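Local coordinates for protein ornithine carbamoyltransferase (Gloeobacter violaceus, PDB 3GD5) that probably catalyses the reversible transfer of the carbamoyl group from carbamoyl phosphate to ornithine, giving citrulline and phosphate in arginine biosynthesis, at residues A[298-301]-A[302-306]. Residues are numbered along the deposited sequence; the frame is centred on the assembly and turned at random.
Sequences ENRL and HAQKA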
loop_
_atom_site.group_PDB
_atom_site.type_symbol
_atom_site.label_atom_id
_atom_site.label_comp_id
_atom_site.label_asym_id
_atom_site.label_seq_id
_atom_site.Cartn_x
_atom_site.Cartn_y
_atom_site.Cartn_z
ATOM N N GLU A 298 -27.020 21.827 -6.908
ATOM C CA GLU A 298 -26.957 23.021 -6.078
ATOM C C GLU A 298 -27.958 22.900 -4.929
ATOM O O GLU A 298 -27.688 23.339 -3.809
ATOM C CB GLU A 298 -27.295 24.279 -6.886
ATOM C CG GLU A 298 -27.204 25.562 -6.062
ATOM C CD GLU A 298 -27.816 26.777 -6.754
ATOM O OE1 GLU A 298 -27.554 26.989 -7.961
ATOM O OE2 GLU A 298 -28.552 27.532 -6.082
ATOM N N ASN A 299 -29.115 22.305 -5.209
ATOM C CA ASN A 299 -30.135 22.153 -4.179
ATOM C C ASN A 299 -29.750 21.222 -3.035
ATOM O O ASN A 299 -30.483 21.133 -2.043
ATOM C CB ASN A 299 -31.469 21.710 -4.783
ATOM C CG ASN A 299 -32.255 22.866 -5.355
ATOM O OD1 ASN A 299 -32.109 24.003 -4.909
ATOM N ND2 ASN A 299 -33.107 22.584 -6.335
ATOM N N ARG A 300 -28.618 20.528 -3.155
ATOM C CA ARG A 300 -28.174 19.667 -2.055
ATOM C C ARG A 300 -27.817 20.627 -0.922
ATOM O O ARG A 300 -28.006 20.339 0.257
ATOM C CB ARG A 300 -26.927 18.851 -2.436
ATOM C CG ARG A 300 -27.135 17.814 -3.540
ATOM C CD ARG A 300 -27.919 16.593 -3.072
ATOM N NE ARG A 300 -27.047 15.491 -2.663
ATOM C CZ ARG A 300 -26.254 15.522 -1.599
ATOM N NH1 ARG A 300 -26.233 16.597 -0.835
ATOM N NH2 ARG A 300 -25.475 14.494 -1.308
ATOM N N LEU A 301 -27.299 21.787 -1.298
ATOM C CA LEU A 301 -26.904 22.794 -0.317
ATOM C C LEU A 301 -28.107 23.416 0.406
ATOM O O LEU A 301 -28.139 23.501 1.640
ATOM C CB LEU A 301 -26.091 23.894 -1.009
ATOM C CG LEU A 301 -25.982 25.238 -0.286
ATOM C CD1 LEU A 301 -25.376 25.016 1.070
ATOM C CD2 LEU A 301 -25.151 26.221 -1.103
ATOM N N HIS A 302 -29.088 23.858 -0.370
ATOM C CA HIS A 302 -30.273 24.489 0.206
ATOM C C HIS A 302 -31.087 23.491 1.020
ATOM O O HIS A 302 -31.646 23.833 2.056
ATOM C CB HIS A 302 -31.116 25.106 -0.911
ATOM C CG HIS A 302 -30.343 26.043 -1.786
ATOM N ND1 HIS A 302 -29.730 27.177 -1.297
ATOM C CD2 HIS A 302 -30.044 25.992 -3.105
ATOM C CE1 HIS A 302 -29.083 27.783 -2.277
ATOM N NE2 HIS A 302 -29.259 27.084 -3.386
ATOM N N ALA A 303 -31.132 22.250 0.564
ATOM C CA ALA A 303 -31.880 21.232 1.285
ATOM C C ALA A 303 -31.196 20.897 2.605
ATOM O O ALA A 303 -31.855 20.769 3.645
ATOM C CB ALA A 303 -32.022 19.979 0.436
ATOM N N GLN A 304 -29.874 20.742 2.566
ATOM C CA GLN A 304 -29.135 20.413 3.774
ATOM C C GLN A 304 -29.132 21.552 4.797
ATOM O O GLN A 304 -29.095 21.296 6.001
ATOM C CB GLN A 304 -27.714 19.952 3.408
ATOM C CG GLN A 304 -27.715 18.489 2.981
ATOM C CD GLN A 304 -26.591 18.114 2.034
ATOM O OE1 GLN A 304 -26.709 17.139 1.310
ATOM N NE2 GLN A 304 -25.499 18.873 2.044
ATOM N N LYS A 305 -29.184 22.800 4.336
ATOM C CA LYS A 305 -29.247 23.938 5.267
ATOM C C LYS A 305 -30.552 23.835 6.063
ATOM O O LYS A 305 -30.583 24.095 7.263
ATOM C CB LYS A 305 -29.236 25.271 4.514
ATOM C CG LYS A 305 -27.890 25.645 3.935
ATOM C CD LYS A 305 -27.960 26.920 3.111
ATOM C CE LYS A 305 -28.398 28.119 3.932
ATOM N NZ LYS A 305 -28.287 29.327 3.080
ATOM N N ALA A 306 -31.631 23.454 5.384
ATOM C CA ALA A 306 -32.921 23.302 6.046
ATOM C C ALA A 306 -32.873 22.185 7.088
ATOM O O ALA A 306 -33.448 22.326 8.167
ATOM C CB ALA A 306 -34.016 23.024 5.023
#
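H302 turns the NE2 edge of its imidazole to the carboxylate of E298 one helical turn earlier, while CG of L301 lies over one ring face. NE2 donates to OE2 of E298 at 2.8 Å, nearly straight (166°); the acceptor lies in the ring plane and offers its anti lone pair, the carboxylate being turned 66° from the ring. E298, whose CG stands opposite the backbone N (chi1 -178°), stays extended beyond it, which carries OE2 to the ring; OE1 forms a salt bridge with R102 of a second subunit. An alanine in place of H302 would probably leave OE2 without this donor and the carboxylate freer to turn. Helix 293-312, of the ornithine-binding domain, packs on helices 24-39, 60-72 and 138-152, so joining it to the carbamoyl phosphate domain; A303 N to N299 O (2.9 Å) belongs to its i to i+4 ladder. Small A303 fits closely against helix 138-152. An amide suits buried N299: ND2 bonds to T147 and E150, OD1 to K38. R300, inferred by similarity to bind carbamoyl phosphate, bonds through NE to Q140; Q304, one turn on, has NE2 hydrogen-bonded to S65. The L301 methyl CD1 packs on the methylene CD of K305 (3.8 Å), both side chains touching A69.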